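Local coordinates for HTH-type transcriptional regulator GadX (Escherichia coli, PDB 3MKL), which binds DNA as an AraC/XylS-type transcription factor, activating about fifteen acid-resistance genes, among them gadA, gadB and gadC, and repressing gadW under some conditions, at residues Pro6-Arg11 and Ser31-Ser36; Ser73-Ala78 and His84-Phe89; Ile20-Glu23 and Ala27-Ala30. One frame throughout, in Å; residues are numbered along the deposited sequence.

Contact 1: residues Pro6-Arg11 and Ser31-Ser36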
loop_
_atom_site.group_PDB
_atom_site.type_symbol
_atom_site.label_atom_id
_atom_site.label_comp_id
_atom_site.label_asym_id
_atom_site.label_seq_id
_atom_site.Cartn_x
_atom_site.Cartn_y
_atom_site.Cartn_z
ATOM N N PRO A 6 5.857 14.750 12.358
ATOM C CA PRO A 6 5.614 13.349 11.994
ATOM C C PRO A 6 6.920 12.652 11.623
ATOM O O PRO A 6 7.726 13.226 10.907
ATOM C CB PRO A 6 4.690 13.452 10.768
ATOM C CG PRO A 6 4.105 14.861 10.843
ATOM C CD PRO A 6 5.221 15.682 11.405
ATOM N N ASN A 7 7.135 11.441 12.126
ATOM C CA ASN A 7 8.318 10.654 11.758
ATOM C C ASN A 7 8.302 10.250 10.272
ATOM O O ASN A 7 7.362 10.578 9.536
ATOM C CB ASN A 7 8.470 9.439 12.683
ATOM C CG ASN A 7 7.339 8.439 12.526
ATOM O OD1 ASN A 7 6.792 8.259 11.435
ATOM N ND2 ASN A 7 6.982 7.777 13.620
HETATM N N MSE A 8 9.332 9.545 9.823
HETATM C CA MSE A 8 9.548 9.426 8.380
HETATM C C MSE A 8 8.562 8.475 7.705
HETATM O O MSE A 8 8.057 8.775 6.632
HETATM C CB MSE A 8 10.989 9.042 8.051
HETATM C CG MSE A 8 11.323 9.174 6.572
HETATM SE SE MSE A 8 11.261 11.019 5.919
HETATM C CE MSE A 8 12.512 11.803 7.206
ATOM N N ARG A 9 8.279 7.350 8.347
ATOM C CA ARG A 9 7.287 6.409 7.835
ATOM C C ARG A 9 5.879 7.031 7.697
ATOM O O ARG A 9 5.187 6.765 6.706
ATOM C CB ARG A 9 7.267 5.099 8.642
ATOM C CG ARG A 9 6.909 5.183 10.152
ATOM C CD ARG A 9 7.209 3.812 10.865
ATOM N NE ARG A 9 6.556 2.693 10.171
ATOM C CZ ARG A 9 6.916 1.401 10.203
ATOM N NH1 ARG A 9 6.204 0.528 9.495
ATOM N NH2 ARG A 9 7.958 0.965 10.920
ATOM N N THR A 10 5.484 7.854 8.674
ATOM C CA THR A 10 4.214 8.609 8.626
ATOM C C THR A 10 4.137 9.561 7.431
ATOM O O THR A 10 3.123 9.600 6.743
ATOM C CB THR A 10 3.968 9.397 9.932
ATOM O OG1 THR A 10 3.884 8.468 11.015
ATOM C CG2 THR A 10 2.666 10.200 9.877
ATOM N N ARG A 11 5.218 10.309 7.185
ATOM C CA ARG A 11 5.267 11.267 6.064
ATOM C C ARG A 11 5.186 10.600 4.695
ATOM O O ARG A 11 4.564 11.141 3.788
ATOM C CB ARG A 11 6.512 12.151 6.143
ATOM C CG ARG A 11 6.429 13.167 7.250
ATOM C CD ARG A 11 7.779 13.745 7.535
ATOM N NE ARG A 11 8.189 14.661 6.476
ATOM C CZ ARG A 11 9.445 15.047 6.270
ATOM N NH1 ARG A 11 10.415 14.596 7.053
ATOM N NH2 ARG A 11 9.727 15.887 5.277
ATOM N N SER A 31 11.313 12.631 -4.041
ATOM C CA SER A 31 11.181 13.932 -4.686
ATOM C C SER A 31 10.050 14.783 -4.092
ATOM O O SER A 31 10.230 15.982 -3.852
ATOM C CB SER A 31 11.062 13.794 -6.208
ATOM O OG SER A 31 10.001 12.928 -6.518
ATOM N N GLU A 32 8.900 14.160 -3.853
ATOM C CA GLU A 32 7.790 14.767 -3.091
ATOM C C GLU A 32 8.195 15.327 -1.708
ATOM O O GLU A 32 7.625 16.309 -1.225
ATOM C CB GLU A 32 6.698 13.702 -2.851
ATOM C CG GLU A 32 5.832 13.385 -4.050
ATOM C CD GLU A 32 4.540 14.195 -4.035
ATOM O OE1 GLU A 32 4.486 15.274 -4.684
ATOM O OE2 GLU A 32 3.582 13.770 -3.340
ATOM N N LEU A 33 9.156 14.670 -1.065
ATOM C CA LEU A 33 9.547 15.025 0.288
ATOM C C LEU A 33 10.724 15.992 0.275
ATOM O O LEU A 33 11.239 16.379 1.345
ATOM C CB LEU A 33 9.918 13.763 1.064
ATOM C CG LEU A 33 8.737 12.832 1.405
ATOM C CD1 LEU A 33 9.201 11.752 2.354
ATOM C CD2 LEU A 33 7.555 13.595 2.043
ATOM N N LEU A 34 11.138 16.377 -0.938
ATOM C CA LEU A 34 12.328 17.206 -1.136
ATOM C C LEU A 34 13.572 16.583 -0.430
ATOM O O LEU A 34 14.274 17.252 0.357
ATOM C CB LEU A 34 12.035 18.657 -0.695
ATOM C CG LEU A 34 10.812 19.365 -1.344
ATOM C CD1 LEU A 34 10.536 20.744 -0.714
ATOM C CD2 LEU A 34 10.934 19.525 -2.873
HETATM N N MSE A 35 13.829 15.299 -0.698
HETATM C CA MSE A 35 14.967 14.578 -0.089
HETATM C C MSE A 35 15.645 13.769 -1.150
HETATM O O MSE A 35 14.987 13.396 -2.125
HETATM C CB MSE A 35 14.498 13.579 0.978
HETATM C CG MSE A 35 13.897 14.169 2.223
HETATM SE SE MSE A 35 12.941 12.723 3.163
HETATM C CE MSE A 35 14.499 11.679 3.620
ATOM N N SER A 36 16.934 13.460 -0.961
ATOM C CA SER A 36 17.603 12.483 -1.830
ATOM C C SER A 36 17.055 11.057 -1.627
ATOM O O SER A 36 16.720 10.653 -0.498
ATOM C CB SER A 36 19.138 12.505 -1.666
ATOM O OG SER A 36 19.521 12.029 -0.397
#
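Met8 and Met35, both selenomethionines, reach toward each other and meet tip to tip where the start of helix 8-17 packs against the turn of the first helix-turn-helix motif of this AraC-family DNA-binding domain. The motif is predicted from sequence, and here its turn follows helix 26-32. The two selenium atoms, Met8 SE and Met35 SE, are 3.6 Å apart, and the methyl carbons Met8 CE and Met35 CE follow at 4.1 Å. Met8 has CG anti to its backbone N (chi1 -169°), then bends at chi2 and chi3, which brings the end of a chain that starts out alongside round to the turn. A long, unbranched methionine chain suits a junction where the backbones stand well apart; selenium here replaces sulfur. Leu33 points its branched end into the same apolar patch, with Leu33 CD1 4.2 Å from Met8 SE, and it also leans on Val12 and Val15 of helix 8-17. CB of Arg11 adds a loose apolar contact, 4.5 Å from Leu33 CD2, and its guanidinium lies oblique to the Leu33 carbonyl, Arg11 NH2 being 4.2 Å from Leu33 O.

Helix 37-46 also borders the patch, since both selenomethionines touch its Leu40. Helix 26-32 ends in a Schellman motif, with Leu34 at positive phi (53°), which lets the chain swing Met35 inward. At the other segment Asn7, a residue type well suited to an N-cap, starts helix 8-17, its OD1 accepting from Thr10 N at 3.1 Å, with the donor nearly along the C=O axis.

Contact 2: residues Ser73-Ala78 and His84-Phe89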
loop_
_atom_site.group_PDB
_atom_site.type_symbol
_atom_site.label_atom_id
_atom_site.label_comp_id
_atom_site.label_asym_id
_atom_site.label_seq_id
_atom_site.Cartn_x
_atom_site.Cartn_y
_atom_site.Cartn_z
ATOM N N SER A 73 -15.922 -6.108 -7.515
ATOM C CA SER A 73 -15.263 -7.386 -7.627
ATOM C C SER A 73 -13.839 -7.311 -7.044
ATOM O O SER A 73 -13.249 -6.240 -6.962
ATOM C CB SER A 73 -15.257 -7.846 -9.087
ATOM O OG SER A 73 -14.484 -6.987 -9.898
ATOM N N ILE A 74 -13.321 -8.447 -6.598
ATOM C CA ILE A 74 -11.935 -8.573 -6.123
ATOM C C ILE A 74 -10.965 -7.947 -7.137
ATOM O O ILE A 74 -10.015 -7.243 -6.754
ATOM C CB ILE A 74 -11.582 -10.070 -5.862
ATOM C CG1 ILE A 74 -12.579 -10.706 -4.863
ATOM C CG2 ILE A 74 -10.111 -10.239 -5.422
ATOM C CD1 ILE A 74 -12.853 -9.880 -3.600
ATOM N N LYS A 75 -11.249 -8.199 -8.421
ATOM C CA LYS A 75 -10.543 -7.632 -9.583
ATOM C C LYS A 75 -10.489 -6.100 -9.566
ATOM O O LYS A 75 -9.450 -5.505 -9.820
ATOM C CB LYS A 75 -11.236 -8.109 -10.874
ATOM C CG LYS A 75 -10.311 -8.241 -12.085
ATOM C CD LYS A 75 -10.816 -9.331 -13.040
ATOM C CE LYS A 75 -11.495 -8.747 -14.283
ATOM N NZ LYS A 75 -10.514 -8.036 -15.169
ATOM N N ARG A 76 -11.623 -5.484 -9.259
ATOM C CA ARG A 76 -11.775 -4.041 -9.173
ATOM C C ARG A 76 -10.984 -3.474 -8.002
ATOM O O ARG A 76 -10.355 -2.425 -8.119
ATOM C CB ARG A 76 -13.268 -3.713 -9.015
ATOM C CG ARG A 76 -13.616 -2.618 -7.993
ATOM C CD ARG A 76 -13.423 -1.206 -8.561
ATOM N NE ARG A 76 -13.633 -1.127 -10.015
ATOM C CZ ARG A 76 -14.801 -1.312 -10.634
ATOM N NH1 ARG A 76 -14.872 -1.207 -11.953
ATOM N NH2 ARG A 76 -15.893 -1.614 -9.945
ATOM N N VAL A 77 -11.037 -4.163 -6.868
ATOM C CA VAL A 77 -10.327 -3.717 -5.691
ATOM C C VAL A 77 -8.825 -3.661 -5.989
ATOM O O VAL A 77 -8.155 -2.686 -5.662
ATOM C CB VAL A 77 -10.608 -4.622 -4.478
ATOM C CG1 VAL A 77 -9.893 -4.073 -3.237
ATOM C CG2 VAL A 77 -12.095 -4.716 -4.215
ATOM N N ALA A 78 -8.310 -4.694 -6.631
ATOM C CA ALA A 78 -6.884 -4.809 -6.860
ATOM C C ALA A 78 -6.415 -3.640 -7.708
ATOM O O ALA A 78 -5.415 -3.004 -7.397
ATOM C CB ALA A 78 -6.559 -6.140 -7.539
ATOM N N HIS A 84 -1.681 -4.901 -10.712
ATOM C CA HIS A 84 -1.998 -5.242 -12.069
ATOM C C HIS A 84 -2.375 -6.703 -12.099
ATOM O O HIS A 84 -2.940 -7.188 -13.083
ATOM C CB HIS A 84 -0.804 -4.963 -12.987
ATOM C CG HIS A 84 -0.482 -3.505 -13.125
ATOM N ND1 HIS A 84 0.432 -2.861 -12.314
ATOM C CD2 HIS A 84 -0.962 -2.562 -13.973
ATOM C CE1 HIS A 84 0.500 -1.586 -12.658
ATOM N NE2 HIS A 84 -0.337 -1.379 -13.659
ATOM N N SER A 85 -2.068 -7.401 -11.009
ATOM C CA SER A 85 -2.224 -8.844 -10.960
ATOM C C SER A 85 -3.105 -9.245 -9.763
ATOM O O SER A 85 -2.724 -9.015 -8.594
ATOM C CB SER A 85 -0.829 -9.486 -10.948
ATOM O OG SER A 85 -0.856 -10.824 -10.531
ATOM N N VAL A 86 -4.289 -9.807 -10.050
ATOM C CA VAL A 86 -5.203 -10.286 -8.987
ATOM C C VAL A 86 -4.658 -11.455 -8.147
ATOM O O VAL A 86 -4.880 -11.482 -6.934
ATOM C CB VAL A 86 -6.612 -10.649 -9.505
ATOM C CG1 VAL A 86 -7.591 -10.845 -8.320
ATOM C CG2 VAL A 86 -7.129 -9.567 -10.424
ATOM N N SER A 87 -3.967 -12.409 -8.782
ATOM C CA SER A 87 -3.266 -13.500 -8.063
ATOM C C SER A 87 -2.280 -12.937 -7.052
ATOM O O SER A 87 -2.236 -13.345 -5.877
ATOM C CB SER A 87 -2.475 -14.371 -9.026
ATOM O OG SER A 87 -3.315 -15.107 -9.885
ATOM N N TYR A 88 -1.455 -12.009 -7.510
ATOM C CA TYR A 88 -0.502 -11.377 -6.587
ATOM C C TYR A 88 -1.219 -10.592 -5.455
ATOM O O TYR A 88 -0.893 -10.745 -4.248
ATOM C CB TYR A 88 0.490 -10.491 -7.338
ATOM C CG TYR A 88 1.378 -9.681 -6.403
ATOM C CD1 TYR A 88 2.451 -10.269 -5.768
ATOM C CD2 TYR A 88 1.119 -8.337 -6.147
ATOM C CE1 TYR A 88 3.282 -9.552 -4.918
ATOM C CE2 TYR A 88 1.953 -7.591 -5.273
ATOM C CZ TYR A 88 3.034 -8.218 -4.670
ATOM O OH TYR A 88 3.857 -7.527 -3.818
ATOM N N PHE A 89 -2.191 -9.761 -5.834
ATOM C CA PHE A 89 -2.996 -9.065 -4.823
ATOM C C PHE A 89 -3.599 -10.051 -3.817
ATOM O O PHE A 89 -3.482 -9.839 -2.618
ATOM C CB PHE A 89 -4.103 -8.215 -5.461
ATOM C CG PHE A 89 -5.169 -7.774 -4.496
ATOM C CD1 PHE A 89 -4.915 -6.786 -3.555
ATOM C CD2 PHE A 89 -6.442 -8.333 -4.545
ATOM C CE1 PHE A 89 -5.932 -6.370 -2.684
ATOM C CE2 PHE A 89 -7.447 -7.913 -3.685
ATOM C CZ PHE A 89 -7.186 -6.949 -2.752
#
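The ring of Phe89 has Ala78 over one face and Ile74 at its edge. Ala78 CA stands 4.1 Å above the ring plane, over its centre, and Ala78 CB lies on the same side of the plane, displaced toward the CG-CD2 bond, 3.7 Å from Phe89 CD2. A small residue suits this place, because it lets the aromatic ring approach the backbone of helix 74-80 itself. Ile74 CG2 lies in the plane of the ring, 3.9 Å from Phe89 CE2, and Val77 CG1 comes in obliquely to Phe89 CZ at 4.0 Å. With CG anti to the backbone N (chi1 165°), Phe89 extends its ring across to Ile74 and, one turn on, the adjacent Val77 and Ala78.

Closer to the start of helix 86-97, Val86 uses its two branches on different partners. Its CG1 meets Ile74 CG2 at 3.9 Å, and its CG2 rests on the aliphatic part of Lys75, 3.8 Å from CG; in both pairs the side chains cross at about a right angle. Lys75 thus lends its CG methylene to the contact, although its CB starts away from it. Beta-branched valine, compact and stiff, fits where the two segments come nearest, Lys75 CA and Val86 CA being 6.0 Å apart. Each helix opens on a serine N-cap: Ser73 OG accepts from Arg76 N, and Ser85 OG from Tyr88 N at 3.3 Å.

The pair forms the second predicted helix-turn-helix motif. Helix 51-67 backs it, its Met60 and Ala63 touching Phe89 and its Leu66 touching Val77, while Pro101 of helix 101-107 packs on both Ile74 and Phe89.

Contact 3: residues Ile20-Glu23 and Ala27-Ala30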
loop_
_atom_site.group_PDB
_atom_site.type_symbol
_atom_site.label_atom_id
_atom_site.label_comp_id
_atom_site.label_asym_id
_atom_site.label_seq_id
_atom_site.Cartn_x
_atom_site.Cartn_y
_atom_site.Cartn_z
ATOM N N ILE A 20 -2.975 6.219 -4.061
ATOM C CA ILE A 20 -2.565 4.869 -3.668
ATOM C C ILE A 20 -2.141 4.017 -4.869
ATOM O O ILE A 20 -1.124 3.327 -4.798
ATOM C CB ILE A 20 -3.674 4.140 -2.821
ATOM C CG1 ILE A 20 -3.063 3.040 -1.944
ATOM C CG2 ILE A 20 -4.785 3.574 -3.709
ATOM C CD1 ILE A 20 -2.541 3.532 -0.613
ATOM N N ALA A 21 -2.897 4.107 -5.968
ATOM C CA ALA A 21 -2.650 3.298 -7.163
ATOM C C ALA A 21 -1.390 3.692 -7.924
ATOM O O ALA A 21 -0.920 2.937 -8.773
ATOM C CB ALA A 21 -3.885 3.294 -8.109
ATOM N N HIS A 22 -0.823 4.854 -7.600
ATOM C CA HIS A 22 0.379 5.343 -8.293
ATOM C C HIS A 22 1.535 4.367 -8.198
ATOM O O HIS A 22 1.765 3.719 -7.172
ATOM C CB HIS A 22 0.835 6.713 -7.764
ATOM C CG HIS A 22 1.807 7.427 -8.665
ATOM N ND1 HIS A 22 1.460 7.912 -9.913
ATOM C CD2 HIS A 22 3.109 7.764 -8.484
ATOM C CE1 HIS A 22 2.511 8.501 -10.462
ATOM N NE2 HIS A 22 3.524 8.420 -9.618
ATOM N N GLU A 23 2.265 4.291 -9.293
ATOM C CA GLU A 23 3.520 3.583 -9.370
ATOM C C GLU A 23 4.610 4.188 -8.454
ATOM O O GLU A 23 5.566 4.815 -8.916
ATOM C CB GLU A 23 3.965 3.584 -10.833
ATOM C CG GLU A 23 4.736 2.360 -11.223
ATOM C CD GLU A 23 4.205 1.144 -10.504
ATOM O OE1 GLU A 23 3.201 0.566 -10.987
ATOM O OE2 GLU A 23 4.797 0.798 -9.443
ATOM N N ALA A 27 12.622 6.984 -5.319
ATOM C CA ALA A 27 12.896 8.288 -5.904
ATOM C C ALA A 27 11.670 9.208 -6.007
ATOM O O ALA A 27 11.786 10.409 -5.804
ATOM C CB ALA A 27 13.549 8.121 -7.272
ATOM N N ARG A 28 10.503 8.669 -6.325
ATOM C CA ARG A 28 9.328 9.541 -6.533
ATOM C C ARG A 28 8.742 10.036 -5.228
ATOM O O ARG A 28 8.343 11.197 -5.125
ATOM C CB ARG A 28 8.262 8.860 -7.375
ATOM C CG ARG A 28 8.717 8.603 -8.793
ATOM C CD ARG A 28 7.920 7.506 -9.422
ATOM N NE ARG A 28 8.049 7.568 -10.872
ATOM C CZ ARG A 28 7.649 6.617 -11.713
ATOM N NH1 ARG A 28 7.100 5.495 -11.259
ATOM N NH2 ARG A 28 7.787 6.791 -13.017
ATOM N N ILE A 29 8.695 9.152 -4.234
ATOM C CA ILE A 29 8.360 9.546 -2.860
ATOM C C ILE A 29 9.380 10.585 -2.381
ATOM O O ILE A 29 9.008 11.634 -1.893
ATOM C CB ILE A 29 8.328 8.340 -1.894
ATOM C CG1 ILE A 29 7.174 7.383 -2.212
ATOM C CG2 ILE A 29 8.148 8.813 -0.441
ATOM C CD1 ILE A 29 7.430 5.954 -1.609
ATOM N N ALA A 30 10.671 10.304 -2.556
ATOM C CA ALA A 30 11.742 11.202 -2.112
ATOM C C ALA A 30 11.649 12.575 -2.755
ATOM O O ALA A 30 11.887 13.584 -2.093
ATOM C CB ALA A 30 13.112 10.598 -2.395
#
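Arg28 runs extended from CG to NE (chi3 161°), and this carries its guanidinium off helix 26-32 to the backbone of Glu23 in the preceding loop. CG lies beside the backbone N, anti to the carbonyl carbon, a common choice on a helix that leaves the long chain clear of the turn behind it. At its end Arg28 NH1 donates to Glu23 O at 2.9 Å. The bond is bent, with an N-H...O angle of 140°, and although the donor lies in the carbonyl plane, the oxygen is tilted 20° out of the guanidinium plane.

An arginine suits this position because it combines reach with several N-H groups, and a main-chain carbonyl is an acceptor that does not depend on a side-chain rotamer. The carboxylate of Glu23 plays a looser part. Its chain crosses that of Arg28 obliquely and brings CB within 3.7 Å of NH1, but its end leads away, leaving OE2 5.5 Å from NH1. The opposite charges may still attract at that separation without forming a salt bridge. His22 flanks the arginine chain more distantly, with NE2 4.5 Å from Arg28 CD, and its ring meets that of Trp24 edge-to-face.

The contact spans the loop that leads into helix 26-32, the first helix of the first predicted helix-turn-helix motif. At the base of the loop Ile20 packs on Cys58 and gives its carbonyl to Arg59, both of helix 51-67; on the helix, Ile29 turns inward to Leu40 of helix 37-46 and Tyr51 of helix 51-67.

How the contacts relate
Contacts 1 and 3 share helix 26-32 and lie on the same side of the chain's centre: contact 3 spans the loop entering the helix, contact 1 packs helix 8-17 on the turn leaving it, and contact 3 is nested within the stretch of chain that contact 1 closes. Met35 N and Ala30 O, 2.9 Å apart, probably join them by a hydrogen bond. Both are surface contacts, one apolar, between two selenomethionines and a leucine, the other polar. Contact 2 lies across the chain's centre from contact 1, about 29 Å between centres, and is partly buried, built on a ring and branched aliphatics. It reaches contact 3 through packing of His84 on Glu23.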